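Local coordinates for lipolytic protein G-D-S-L family (Veillonella parvula DSM 2008, PDB 4RW0) that probably hydrolyses ester bonds of lipid or acyl substrates, as a lipase/acylhydrolase of the GDSL family in the SGNH hydrolase clan, at residues 4-9 / 34-39; 26-31 / 170-175; 67-72 / 102-107; 141-146 / 179-184. All blocks are in the same frame, centred on the assembly; numbering follows the deposited sequence.

Contact 1. Residues 4-9 / 34-39; sequences MEIICF and ENVNFT. With NA (sodium ion), chain D.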
loop_
_atom_site.group_PDB
_atom_site.type_symbol
_atom_site.label_atom_id
_atom_site.label_comp_id
_atom_site.label_asym_id
_atom_site.label_seq_id
_atom_site.Cartn_x
_atom_site.Cartn_y
_atom_site.Cartn_z
HETATM N N MSE A 4 -11.481 12.033 10.548
HETATM C CA MSE A 4 -10.160 11.526 10.688
HETATM C C MSE A 4 -9.445 11.743 9.381
HETATM O O MSE A 4 -10.003 11.502 8.299
HETATM C CB MSE A 4 -10.196 10.069 11.001
HETATM C CG MSE A 4 -8.817 9.435 11.074
HETATM SE SE MSE A 4 -9.081 7.500 11.373
HETATM C CE MSE A 4 -9.737 7.663 13.238
ATOM N N GLU A 5 -8.156 12.046 9.468
ATOM C CA GLU A 5 -7.238 12.060 8.301
ATOM C C GLU A 5 -6.439 10.800 8.107
ATOM O O GLU A 5 -5.756 10.308 9.006
ATOM C CB GLU A 5 -6.304 13.310 8.422
ATOM C CG GLU A 5 -5.183 13.427 7.391
ATOM C CD GLU A 5 -4.410 14.776 7.428
ATOM O OE1 GLU A 5 -3.279 14.797 8.020
ATOM O OE2 GLU A 5 -4.920 15.799 6.856
ATOM N N ILE A 6 -6.517 10.239 6.913
ATOM C CA ILE A 6 -5.661 9.196 6.471
ATOM C C ILE A 6 -4.868 9.637 5.248
ATOM O O ILE A 6 -5.455 10.027 4.205
ATOM C CB ILE A 6 -6.441 7.914 6.174
ATOM C CG1 ILE A 6 -7.212 7.540 7.441
ATOM C CG2 ILE A 6 -5.499 6.831 5.704
ATOM C CD1 ILE A 6 -7.773 6.120 7.437
ATOM N N ILE A 7 -3.546 9.628 5.398
ATOM C CA ILE A 7 -2.562 10.092 4.386
ATOM C C ILE A 7 -1.991 8.811 3.762
ATOM O O ILE A 7 -1.515 7.950 4.495
ATOM C CB ILE A 7 -1.394 10.850 5.076
ATOM C CG1 ILE A 7 -1.886 12.051 5.796
ATOM C CG2 ILE A 7 -0.405 11.334 4.049
ATOM C CD1 ILE A 7 -2.641 13.042 4.903
ATOM N N CYS A 8 -2.088 8.648 2.434
ATOM C CA CYS A 8 -1.623 7.464 1.746
ATOM C C CYS A 8 -0.424 7.709 0.853
ATOM O O CYS A 8 -0.477 8.539 -0.092
ATOM C CB CYS A 8 -2.754 6.810 0.889
ATOM S SG CYS A 8 -4.294 6.626 1.867
ATOM N N PHE A 9 0.637 6.936 1.084
ATOM C CA PHE A 9 1.844 6.959 0.252
ATOM C C PHE A 9 2.078 5.621 -0.395
ATOM O O PHE A 9 1.731 4.548 0.181
ATOM C CB PHE A 9 3.070 7.222 1.146
ATOM C CG PHE A 9 3.085 8.583 1.798
ATOM C CD1 PHE A 9 3.498 9.671 1.131
ATOM C CD2 PHE A 9 2.624 8.755 3.080
ATOM C CE1 PHE A 9 3.495 10.945 1.721
ATOM C CE2 PHE A 9 2.668 9.980 3.698
ATOM C CZ PHE A 9 3.084 11.092 3.009
ATOM N N GLU A 34 -17.837 8.163 5.587
ATOM C CA GLU A 34 -18.222 9.565 5.610
ATOM C C GLU A 34 -17.251 10.407 6.414
ATOM O O GLU A 34 -16.773 11.410 5.895
ATOM C CB GLU A 34 -19.646 9.783 6.153
ATOM C CG GLU A 34 -20.445 10.791 5.304
ATOM C CD GLU A 34 -21.057 10.143 4.044
ATOM O OE1 GLU A 34 -22.044 9.374 4.179
ATOM O OE2 GLU A 34 -20.573 10.393 2.912
ATOM N N ASN A 35 -16.898 9.998 7.622
ATOM C CA ASN A 35 -16.054 10.916 8.391
ATOM C C ASN A 35 -14.557 10.545 8.422
ATOM O O ASN A 35 -13.882 10.783 9.407
ATOM C CB ASN A 35 -16.620 11.091 9.786
ATOM C CG ASN A 35 -16.777 12.583 10.148
ATOM O OD1 ASN A 35 -16.351 13.035 11.223
ATOM N ND2 ASN A 35 -17.368 13.365 9.226
ATOM N N VAL A 36 -14.076 9.884 7.358
ATOM C CA VAL A 36 -12.650 9.624 7.155
ATOM C C VAL A 36 -12.317 10.210 5.768
ATOM O O VAL A 36 -13.048 9.909 4.745
ATOM C CB VAL A 36 -12.326 8.153 7.265
ATOM C CG1 VAL A 36 -10.860 7.913 7.008
ATOM C CG2 VAL A 36 -12.734 7.604 8.629
ATOM N N ASN A 37 -11.328 11.149 5.763
ATOM C CA ASN A 37 -10.849 11.775 4.532
ATOM C C ASN A 37 -9.490 11.278 4.158
ATOM O O ASN A 37 -8.561 11.296 4.978
ATOM C CB ASN A 37 -10.829 13.306 4.666
ATOM C CG ASN A 37 -12.236 13.890 4.949
ATOM O OD1 ASN A 37 -12.391 14.750 5.812
ATOM N ND2 ASN A 37 -13.256 13.380 4.272
ATOM N N PHE A 38 -9.370 10.779 2.940
ATOM C CA PHE A 38 -8.139 10.144 2.442
ATOM C C PHE A 38 -7.477 11.179 1.508
ATOM O O PHE A 38 -8.134 11.749 0.620
ATOM C CB PHE A 38 -8.403 8.861 1.658
ATOM C CG PHE A 38 -8.956 7.718 2.493
ATOM C CD1 PHE A 38 -10.292 7.727 2.879
ATOM C CD2 PHE A 38 -8.162 6.690 2.894
ATOM C CE1 PHE A 38 -10.821 6.692 3.622
ATOM C CE2 PHE A 38 -8.673 5.666 3.651
ATOM C CZ PHE A 38 -10.007 5.650 3.993
ATOM N N THR A 39 -6.171 11.392 1.684
ATOM C CA THR A 39 -5.384 12.125 0.721
ATOM C C THR A 39 -4.362 11.196 0.102
ATOM O O THR A 39 -3.578 10.537 0.803
ATOM C CB THR A 39 -4.713 13.350 1.367
ATOM O OG1 THR A 39 -5.697 14.101 2.022
ATOM C CG2 THR A 39 -4.026 14.187 0.310
HETATM NA NA NA D . -14.762 10.149 3.182
#
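M4 N donates to N35 O at 2.9 Å, the first rung of a parallel ladder that joins strand 4-10 to strand 36-40, an outermost strand of the five-stranded sheet of this SGNH-hydrolase fold. N37 N then bonds to M4 O, and I6 N returns to N37 O in a nearly straight bond (3.0 Å, 177° at the hydrogen). T39 N to I6 O and C8 N to T39 O complete the alternation, with the strand directions 23° apart. The carbonyl O of V36 takes no part in these rungs and binds the sodium ion at 2.3 Å, together with the carbonyls of D30 and I33, which ties the start of the edge strand to the helix before it.

I6, V36 and F38 share one face of the sheet, where F182 of helix 168-182 also packs. I6 CG1 lies anti to the carbonyl carbon (chi1 -56°), and beyond it CD1 meets V36 CG1 at 3.6 Å; the CG2 branch reaches F38 CD2 at 3.9 Å, with the two side chains side by side and pointing the same way. An alanine at I6 would probably open a gap beside V36 CG1 and give the F38 ring less support, with CB still against it. On the other face I7 CD1 rests against T39 CB. Next to the ring, C8 SG sits at its edge, near its plane, 4.0 Å from F38 CD2.

Contact 2. Residues 26-31 / 170-175; sequences VEICDA and GYRLMA. With NA (sodium ion), chain D.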
loop_
_atom_site.group_PDB
_atom_site.type_symbol
_atom_site.label_atom_id
_atom_site.label_comp_id
_atom_site.label_asym_id
_atom_site.label_seq_id
_atom_site.Cartn_x
_atom_site.Cartn_y
_atom_site.Cartn_z
ATOM N N VAL A 26 -8.105 3.720 -3.136
ATOM C CA VAL A 26 -8.147 4.794 -2.116
ATOM C C VAL A 26 -9.384 5.643 -2.246
ATOM O O VAL A 26 -10.072 5.971 -1.265
ATOM C CB VAL A 26 -6.857 5.678 -2.185
ATOM C CG1 VAL A 26 -6.927 6.870 -1.211
ATOM C CG2 VAL A 26 -5.626 4.828 -1.906
ATOM N N GLU A 27 -9.713 5.883 -3.478
ATOM C CA GLU A 27 -10.821 6.711 -3.700
ATOM C C GLU A 27 -12.164 6.056 -3.411
ATOM O O GLU A 27 -13.081 6.707 -2.913
ATOM C CB GLU A 27 -10.718 7.255 -5.127
ATOM C CG GLU A 27 -9.689 8.377 -5.295
ATOM C CD GLU A 27 -8.237 7.904 -5.305
ATOM O OE1 GLU A 27 -7.969 6.769 -5.756
ATOM O OE2 GLU A 27 -7.354 8.675 -4.862
ATOM N N ILE A 28 -12.259 4.769 -3.713
ATOM C CA ILE A 28 -13.408 3.940 -3.306
ATOM C C ILE A 28 -13.568 4.003 -1.791
ATOM O O ILE A 28 -14.672 4.217 -1.274
ATOM C CB ILE A 28 -13.259 2.467 -3.834
ATOM C CG1 ILE A 28 -13.350 2.487 -5.354
ATOM C CG2 ILE A 28 -14.382 1.641 -3.289
ATOM C CD1 ILE A 28 -13.041 1.158 -6.013
ATOM N N CYS A 29 -12.468 3.876 -1.067
ATOM C CA CYS A 29 -12.548 3.922 0.367
ATOM C C CYS A 29 -13.031 5.289 0.839
ATOM O O CYS A 29 -13.904 5.390 1.709
ATOM C CB CYS A 29 -11.259 3.579 1.051
ATOM S SG CYS A 29 -10.693 1.912 0.896
ATOM N N ASP A 30 -12.545 6.343 0.216
ATOM C CA ASP A 30 -12.925 7.656 0.645
ATOM C C ASP A 30 -14.454 7.927 0.445
ATOM O O ASP A 30 -15.092 8.662 1.270
ATOM C CB ASP A 30 -12.161 8.700 -0.154
ATOM C CG ASP A 30 -12.357 10.112 0.399
ATOM O OD1 ASP A 30 -11.809 10.493 1.408
ATOM O OD2 ASP A 30 -13.077 10.862 -0.194
ATOM N N ALA A 31 -14.980 7.353 -0.646
ATOM C CA ALA A 31 -16.396 7.496 -0.983
ATOM C C ALA A 31 -17.213 6.589 -0.097
ATOM O O ALA A 31 -18.429 6.804 0.058
ATOM C CB ALA A 31 -16.648 7.177 -2.460
ATOM N N GLY A 170 -9.952 -5.546 -9.696
ATOM C CA GLY A 170 -8.905 -5.754 -8.708
ATOM C C GLY A 170 -8.874 -4.611 -7.710
ATOM O O GLY A 170 -8.707 -4.820 -6.555
ATOM N N TYR A 171 -9.091 -3.375 -8.196
ATOM C CA TYR A 171 -9.147 -2.218 -7.257
ATOM C C TYR A 171 -10.375 -2.272 -6.345
ATOM O O TYR A 171 -10.280 -1.916 -5.154
ATOM C CB TYR A 171 -9.082 -0.918 -8.032
ATOM C CG TYR A 171 -7.681 -0.512 -8.513
ATOM C CD1 TYR A 171 -6.666 -0.452 -7.613
ATOM C CD2 TYR A 171 -7.403 -0.195 -9.828
ATOM C CE1 TYR A 171 -5.376 -0.129 -8.010
ATOM C CE2 TYR A 171 -6.111 0.191 -10.266
ATOM C CZ TYR A 171 -5.102 0.221 -9.327
ATOM O OH TYR A 171 -3.802 0.612 -9.594
ATOM N N ARG A 172 -11.542 -2.775 -6.842
ATOM C CA ARG A 172 -12.690 -2.901 -5.947
ATOM C C ARG A 172 -12.398 -3.905 -4.828
ATOM O O ARG A 172 -12.655 -3.611 -3.642
ATOM C CB ARG A 172 -13.965 -3.302 -6.688
ATOM C CG ARG A 172 -14.471 -2.290 -7.663
ATOM C CD ARG A 172 -15.929 -2.596 -8.049
ATOM N NE ARG A 172 -16.032 -3.860 -8.774
ATOM C CZ ARG A 172 -15.835 -4.041 -10.058
ATOM N NH1 ARG A 172 -15.602 -3.027 -10.890
ATOM N NH2 ARG A 172 -15.991 -5.261 -10.572
ATOM N N LEU A 173 -11.833 -5.071 -5.182
ATOM C CA LEU A 173 -11.543 -6.090 -4.185
ATOM C C LEU A 173 -10.528 -5.582 -3.141
ATOM O O LEU A 173 -10.646 -5.848 -1.958
ATOM C CB LEU A 173 -11.030 -7.363 -4.841
ATOM C CG LEU A 173 -12.074 -8.106 -5.726
ATOM C CD1 LEU A 173 -11.493 -9.339 -6.425
ATOM C CD2 LEU A 173 -13.290 -8.513 -4.930
HETATM N N MSE A 174 -9.564 -4.790 -3.595
HETATM C CA MSE A 174 -8.568 -4.197 -2.667
HETATM C C MSE A 174 -9.251 -3.246 -1.759
HETATM O O MSE A 174 -9.008 -3.266 -0.602
HETATM C CB MSE A 174 -7.447 -3.529 -3.492
HETATM C CG MSE A 174 -6.479 -4.455 -4.162
HETATM SE SE MSE A 174 -5.147 -3.424 -5.215
HETATM C CE MSE A 174 -4.051 -2.624 -3.763
ATOM N N ALA A 175 -10.170 -2.436 -2.273
ATOM C CA ALA A 175 -10.896 -1.451 -1.447
ATOM C C ALA A 175 -11.675 -2.150 -0.337
ATOM O O ALA A 175 -11.634 -1.729 0.793
ATOM C CB ALA A 175 -11.877 -0.635 -2.325
HETATM NA NA NA D . -14.762 10.149 3.182
#
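I28 is directed toward helix 168-182, and its two branches meet residues about one helical turn apart, A175 and R172. Its CG2 branch, anti to the backbone N, lands on A175 CB at 3.5 Å, and the I28 CB stands 3.7 Å from the same A175 CB. The other branch extends through CG1 to CD1 (chi2 172°), which passes R172 obliquely, with I28 CD1 4.1 Å from both CA and CG of R172. R172 itself starts away from helix 25-32, so the contact uses the aliphatic root of the arginine, while its NH2 bonds a glycerol probably left from crystallisation. C29 SG lies 3.8 Å from A175 O.

The single methyl of A175 is consistent with the close approach: the CA atoms of C29 and A175 are 5.9 Å apart and the segment axes come within 8.9 Å, crossing at -50°. The contact is small, 183 Å² summed over both sides, and made mostly by apolar atoms.

Helix 25-32 is held between two elements. While I28 faces helix 168-182, V26 and C29 pack on F38 of strand 36-40, and D30 OD1 accepts a hydrogen bond from F38 N; beyond helix 168-182, L173 touches helix 145-154.

Contact 3. Residues 67-72 / 102-107; sequences TRHIFL and KGMVII
Strands 69-73 and 104-108 are neighbours in the parallel sheet of the alpha/beta/alpha SGNH-hydrolase fold, linked in the chain through helices 76-80 and 85-100. H69 meets M104, I70 V105, F71 I106 and L72 I107 in register, with segment directions 28° apart. M104 N bonds to R68 O, I70 N to M104 O and I106 N to I70 O (2.8 Å). L72 N closes the ladder on I106 O (3.0 Å).

Where the strands begin, R68 adds a side-chain rung. Its CG is anti to the backbone N and the chain then bends at chi3 (-68°); R68 NH1 reaches K102 O at 2.9 Å, with the oxygen at the edge of the guanidinium and in its plane. NE of the same group forms a salt bridge with E5 OE1, and NH2 a hydrogen bond with V63 O.

H69 and the selenomethionine M104 carry the packing on one face. M104 CB lies over the imidazole face, 4.0 Å from the H69 ring centroid, in a CH-pi contact, SE approaches obliquely, and M104 CE curls round to 3.4 Å from H69 CE1. I106 CD1 touches H69 CB at 3.9 Å. On the opposite face I70 CD1 covers the backbone of G103, 3.6 Å from G103 N; a CB at that glycine would fall tight against this methyl.

With three nitrogens each given a partner, the buried guanidinium is firmly fixed. The carboxylate of E5 probably offsets the charge of R68, whose NH1 (R68 NH1) lies 6.6 Å from the like-charged K102 NZ.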
loop_
_atom_site.group_PDB
_atom_site.type_symbol
_atom_site.label_atom_id
_atom_site.label_comp_id
_atom_site.label_asym_id
_atom_site.label_seq_id
_atom_site.Cartn_x
_atom_site.Cartn_y
_atom_site.Cartn_z
ATOM N N THR A 67 -5.163 11.782 15.963
ATOM C CA THR A 67 -5.870 10.659 15.342
ATOM C C THR A 67 -5.503 10.309 13.892
ATOM O O THR A 67 -6.117 9.393 13.272
ATOM C CB THR A 67 -7.360 10.871 15.385
ATOM O OG1 THR A 67 -7.695 11.990 14.557
ATOM C CG2 THR A 67 -7.808 11.039 16.884
ATOM N N ARG A 68 -4.501 10.987 13.346
ATOM C CA ARG A 68 -4.052 10.685 11.973
ATOM C C ARG A 68 -3.522 9.285 11.821
ATOM O O ARG A 68 -2.770 8.810 12.654
ATOM C CB ARG A 68 -2.984 11.701 11.523
ATOM C CG ARG A 68 -2.339 11.439 10.159
ATOM C CD ARG A 68 -1.145 12.337 9.965
ATOM N NE ARG A 68 -1.521 13.706 9.848
ATOM C CZ ARG A 68 -0.967 14.709 10.546
ATOM N NH1 ARG A 68 0.029 14.487 11.382
ATOM N NH2 ARG A 68 -1.336 15.945 10.302
ATOM N N HIS A 69 -3.894 8.637 10.709
ATOM C CA HIS A 69 -3.249 7.441 10.246
ATOM C C HIS A 69 -2.522 7.693 8.931
ATOM O O HIS A 69 -2.906 8.556 8.123
ATOM C CB HIS A 69 -4.303 6.269 10.120
ATOM C CG HIS A 69 -4.773 5.769 11.463
ATOM N ND1 HIS A 69 -5.665 6.473 12.252
ATOM C CD2 HIS A 69 -4.512 4.622 12.135
ATOM C CE1 HIS A 69 -5.909 5.800 13.361
ATOM N NE2 HIS A 69 -5.197 4.688 13.328
ATOM N N ILE A 70 -1.465 6.963 8.740
ATOM C CA ILE A 70 -0.602 7.057 7.580
ATOM C C ILE A 70 -0.489 5.672 6.980
ATOM O O ILE A 70 0.077 4.750 7.576
ATOM C CB ILE A 70 0.768 7.615 7.914
ATOM C CG1 ILE A 70 0.622 8.951 8.569
ATOM C CG2 ILE A 70 1.674 7.697 6.688
ATOM C CD1 ILE A 70 1.830 9.429 9.264
ATOM N N PHE A 71 -1.018 5.522 5.765
ATOM C CA PHE A 71 -0.892 4.269 5.051
ATOM C C PHE A 71 0.361 4.270 4.158
ATOM O O PHE A 71 0.600 5.254 3.515
ATOM C CB PHE A 71 -2.158 4.070 4.174
ATOM C CG PHE A 71 -2.005 2.923 3.168
ATOM C CD1 PHE A 71 -2.316 1.616 3.551
ATOM C CD2 PHE A 71 -1.426 3.114 1.939
ATOM C CE1 PHE A 71 -2.157 0.576 2.692
ATOM C CE2 PHE A 71 -1.250 2.029 1.062
ATOM C CZ PHE A 71 -1.598 0.753 1.475
ATOM N N LEU A 72 1.151 3.210 4.129
ATOM C CA LEU A 72 2.329 3.092 3.310
ATOM C C LEU A 72 2.308 1.730 2.589
ATOM O O LEU A 72 2.052 0.677 3.175
ATOM C CB LEU A 72 3.608 3.012 4.167
ATOM C CG LEU A 72 3.758 4.052 5.200
ATOM C CD1 LEU A 72 4.997 3.772 6.019
ATOM C CD2 LEU A 72 3.867 5.359 4.438
ATOM N N LYS A 102 4.619 10.958 12.970
ATOM C CA LYS A 102 3.540 11.922 12.668
ATOM C C LYS A 102 2.141 11.340 12.670
ATOM O O LYS A 102 1.159 12.056 12.515
ATOM C CB LYS A 102 3.777 12.551 11.268
ATOM C CG LYS A 102 5.123 13.267 11.159
ATOM C CD LYS A 102 5.026 14.583 11.881
ATOM C CE LYS A 102 6.394 15.234 11.889
ATOM N NZ LYS A 102 6.238 16.490 12.638
ATOM N N GLY A 103 2.056 10.036 12.852
ATOM C CA GLY A 103 0.770 9.384 12.923
ATOM C C GLY A 103 0.919 7.877 13.179
ATOM O O GLY A 103 2.004 7.350 13.307
HETATM N N MSE A 104 -0.204 7.213 13.236
HETATM C CA MSE A 104 -0.269 5.731 13.406
HETATM C C MSE A 104 -0.267 5.114 12.028
HETATM O O MSE A 104 -1.130 5.429 11.181
HETATM C CB MSE A 104 -1.583 5.456 14.149
HETATM C CG MSE A 104 -1.549 5.957 15.622
HETATM SE SE MSE A 104 -3.295 5.717 16.435
HETATM C CE MSE A 104 -4.160 7.369 15.839
ATOM N N VAL A 105 0.672 4.219 11.792
ATOM C CA VAL A 105 0.961 3.697 10.500
ATOM C C VAL A 105 0.086 2.469 10.225
ATOM O O VAL A 105 -0.231 1.697 11.125
ATOM C CB VAL A 105 2.423 3.288 10.412
ATOM C CG1 VAL A 105 2.728 2.508 9.177
ATOM C CG2 VAL A 105 3.330 4.526 10.430
ATOM N N ILE A 106 -0.307 2.348 8.979
ATOM C CA ILE A 106 -0.955 1.131 8.429
ATOM C C ILE A 106 -0.155 0.687 7.255
ATOM O O ILE A 106 0.146 1.479 6.359
ATOM C CB ILE A 106 -2.401 1.424 8.016
ATOM C CG1 ILE A 106 -3.186 1.948 9.192
ATOM C CG2 ILE A 106 -3.016 0.159 7.438
ATOM C CD1 ILE A 106 -4.469 2.647 8.815
ATOM N N ILE A 107 0.211 -0.589 7.249
ATOM C CA ILE A 107 1.031 -1.147 6.231
ATOM C C ILE A 107 0.217 -1.955 5.205
ATOM O O ILE A 107 -0.620 -2.764 5.604
ATOM C CB ILE A 107 2.077 -2.125 6.868
ATOM C CG1 ILE A 107 2.998 -1.378 7.813
ATOM C CG2 ILE A 107 2.946 -2.760 5.817
ATOM C CD1 ILE A 107 3.881 -2.297 8.633
#

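Contact 4. Residues 141-146 / 179-184; sequences KVIDFY and LEVFTR
V181, on the last turn of helix 168-182, packs against K141 and I143 of strand 141-143, an outermost strand of the parallel sheet in this SGNH-hydrolase fold: a helix-on-sheet contact burying 209 Å². The two V181 methyls divide the work. CG1, anti to the backbone N (chi1 163°), meets K141 CD at 3.9 Å, where the lysine chain slides past in the opposite direction. V181 CG2 lies 3.8 Å from I143 CG1 and equally far from V142 O, so it sits on both side chain and backbone of the strand.

F182 follows. Its side chain sets out away from the strand, yet the far end of the ring returns to I143, the two side chains crossing at about a right angle. Beyond this contact the same ring packs edge-to-face with F38 and touches W25 and C29 of helix 25-32.

An alanine at I143 would probably open a gap beside V181 CG2 and cost F182 CZ and CE1 their neighbour on strand 141-143, because CG1 and CD1 supply these contacts. I143 CG1 lies anti to the carbonyl carbon, and beyond it I143 CD1 ends 3.8 Å from F182 CZ and 4.0 Å from F182 CE1.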
loop_
_atom_site.group_PDB
_atom_site.type_symbol
_atom_site.label_atom_id
_atom_site.label_comp_id
_atom_site.label_asym_id
_atom_site.label_seq_id
_atom_site.Cartn_x
_atom_site.Cartn_y
_atom_site.Cartn_z
ATOM N N LYS A 141 -1.301 -2.215 12.288
ATOM C CA LYS A 141 -2.263 -2.840 11.377
ATOM C C LYS A 141 -1.747 -3.075 9.978
ATOM O O LYS A 141 -1.000 -2.278 9.468
ATOM C CB LYS A 141 -3.521 -2.025 11.350
ATOM C CG LYS A 141 -4.471 -2.505 12.421
ATOM C CD LYS A 141 -5.660 -1.607 12.475
ATOM C CE LYS A 141 -5.349 -0.396 13.322
ATOM N NZ LYS A 141 -5.731 -0.666 14.733
ATOM N N VAL A 142 -2.101 -4.230 9.412
ATOM C CA VAL A 142 -1.705 -4.671 8.103
ATOM C C VAL A 142 -2.939 -4.874 7.181
ATOM O O VAL A 142 -3.954 -5.428 7.585
ATOM C CB VAL A 142 -0.925 -5.985 8.177
ATOM C CG1 VAL A 142 -0.712 -6.577 6.805
ATOM C CG2 VAL A 142 0.407 -5.754 8.829
ATOM N N ILE A 143 -2.830 -4.414 5.941
ATOM C CA ILE A 143 -3.792 -4.760 4.899
ATOM C C ILE A 143 -3.165 -5.693 3.864
ATOM O O ILE A 143 -2.288 -5.292 3.081
ATOM C CB ILE A 143 -4.392 -3.495 4.201
ATOM C CG1 ILE A 143 -4.926 -2.483 5.211
ATOM C CG2 ILE A 143 -5.459 -3.929 3.162
ATOM C CD1 ILE A 143 -5.290 -1.118 4.605
ATOM N N ASP A 144 -3.616 -6.947 3.840
ATOM C CA ASP A 144 -3.000 -7.997 3.000
ATOM C C ASP A 144 -3.626 -7.997 1.635
ATOM O O ASP A 144 -4.452 -8.892 1.309
ATOM C CB ASP A 144 -3.137 -9.402 3.647
ATOM C CG ASP A 144 -2.400 -10.499 2.865
ATOM O OD1 ASP A 144 -1.700 -10.269 1.851
ATOM O OD2 ASP A 144 -2.522 -11.667 3.260
ATOM N N PHE A 145 -3.244 -7.024 0.794
ATOM C CA PHE A 145 -3.769 -6.998 -0.558
ATOM C C PHE A 145 -3.307 -8.175 -1.378
ATOM O O PHE A 145 -3.998 -8.624 -2.317
ATOM C CB PHE A 145 -3.358 -5.717 -1.255
ATOM C CG PHE A 145 -3.917 -4.448 -0.646
ATOM C CD1 PHE A 145 -5.278 -4.123 -0.753
ATOM C CD2 PHE A 145 -3.067 -3.522 -0.033
ATOM C CE1 PHE A 145 -5.764 -2.934 -0.270
ATOM C CE2 PHE A 145 -3.559 -2.329 0.453
ATOM C CZ PHE A 145 -4.922 -2.025 0.342
ATOM N N TYR A 146 -2.093 -8.650 -1.085
ATOM C CA TYR A 146 -1.486 -9.693 -1.867
ATOM C C TYR A 146 -2.450 -10.915 -1.937
ATOM O O TYR A 146 -2.732 -11.425 -3.029
ATOM C CB TYR A 146 -0.145 -10.193 -1.240
ATOM C CG TYR A 146 0.504 -11.310 -2.045
ATOM C CD1 TYR A 146 0.123 -12.639 -1.898
ATOM C CD2 TYR A 146 1.475 -11.033 -2.973
ATOM C CE1 TYR A 146 0.669 -13.648 -2.683
ATOM C CE2 TYR A 146 2.007 -12.014 -3.750
ATOM C CZ TYR A 146 1.617 -13.336 -3.591
ATOM O OH TYR A 146 2.217 -14.260 -4.448
ATOM N N LEU A 179 -11.076 -1.626 3.596
ATOM C CA LEU A 179 -12.181 -1.267 4.450
ATOM C C LEU A 179 -12.402 -2.150 5.685
ATOM O O LEU A 179 -12.941 -1.681 6.691
ATOM C CB LEU A 179 -13.485 -1.139 3.654
ATOM C CG LEU A 179 -13.608 0.059 2.668
ATOM C CD1 LEU A 179 -14.853 -0.049 1.782
ATOM C CD2 LEU A 179 -13.658 1.330 3.444
ATOM N N GLU A 180 -11.908 -3.366 5.667
ATOM C CA GLU A 180 -11.997 -4.183 6.850
ATOM C C GLU A 180 -11.141 -3.560 7.959
ATOM O O GLU A 180 -11.490 -3.696 9.110
ATOM C CB GLU A 180 -11.537 -5.587 6.609
ATOM C CG GLU A 180 -12.398 -6.393 5.628
ATOM C CD GLU A 180 -11.764 -7.794 5.319
ATOM O OE1 GLU A 180 -11.102 -8.370 6.210
ATOM O OE2 GLU A 180 -11.868 -8.302 4.161
ATOM N N VAL A 181 -10.081 -2.832 7.604
ATOM C CA VAL A 181 -9.211 -2.146 8.609
ATOM C C VAL A 181 -9.685 -0.762 8.843
ATOM O O VAL A 181 -9.910 -0.364 10.002
ATOM C CB VAL A 181 -7.770 -2.111 8.097
ATOM C CG1 VAL A 181 -6.901 -1.070 8.849
ATOM C CG2 VAL A 181 -7.163 -3.481 8.165
ATOM N N PHE A 182 -9.945 0.010 7.771
ATOM C CA PHE A 182 -10.271 1.427 7.929
ATOM C C PHE A 182 -11.576 1.690 8.647
ATOM O O PHE A 182 -11.734 2.729 9.300
ATOM C CB PHE A 182 -10.331 2.208 6.592
ATOM C CG PHE A 182 -9.034 2.256 5.823
ATOM C CD1 PHE A 182 -7.804 2.409 6.466
ATOM C CD2 PHE A 182 -9.054 2.236 4.454
ATOM C CE1 PHE A 182 -6.626 2.492 5.723
ATOM C CE2 PHE A 182 -7.876 2.286 3.707
ATOM C CZ PHE A 182 -6.666 2.412 4.358
ATOM N N THR A 183 -12.542 0.805 8.465
ATOM C CA THR A 183 -13.851 0.957 9.073
ATOM C C THR A 183 -13.821 0.774 10.598
ATOM O O THR A 183 -14.669 1.289 11.307
ATOM C CB THR A 183 -14.852 -0.036 8.412
ATOM O OG1 THR A 183 -15.069 0.389 7.062
ATOM C CG2 THR A 183 -16.126 0.056 9.042
ATOM N N ARG A 184 -12.860 0.042 11.099
ATOM C CA ARG A 184 -12.778 -0.237 12.502
ATOM C C ARG A 184 -11.900 0.785 13.247
ATOM O O ARG A 184 -11.684 0.637 14.434
ATOM C CB ARG A 184 -12.188 -1.639 12.704
ATOM C CG ARG A 184 -13.074 -2.840 12.366
ATOM C CD ARG A 184 -12.265 -4.115 12.669
ATOM N NE ARG A 184 -12.948 -5.392 12.404
ATOM C CZ ARG A 184 -13.550 -6.159 13.323
ATOM N NH1 ARG A 184 -13.603 -5.792 14.603
ATOM N NH2 ARG A 184 -14.122 -7.303 12.954
#

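In the fold
From the N terminus, contact 1 closes the first loop: strand 4-10 pairs with strand 36-40 after the chain has passed through helix 25-32. That helix opens contact 2 before contact 1 has closed, so the two cross, and both touch the sodium ion. Contact 2 closes only at helix 168-182, and contact 3 is nested inside its long loop, adding strand 69-73 beside strand 4-10 and strand 104-108 beyond it. Contact 4 starts at strand 141-143, the next neighbour in the sheet, and ends on helix 168-182, thereby crossing contact 2. The C-terminal helix thus ties helix 25-32 to the strand at the other edge, with F182 meeting I6, F38, C29 and I106.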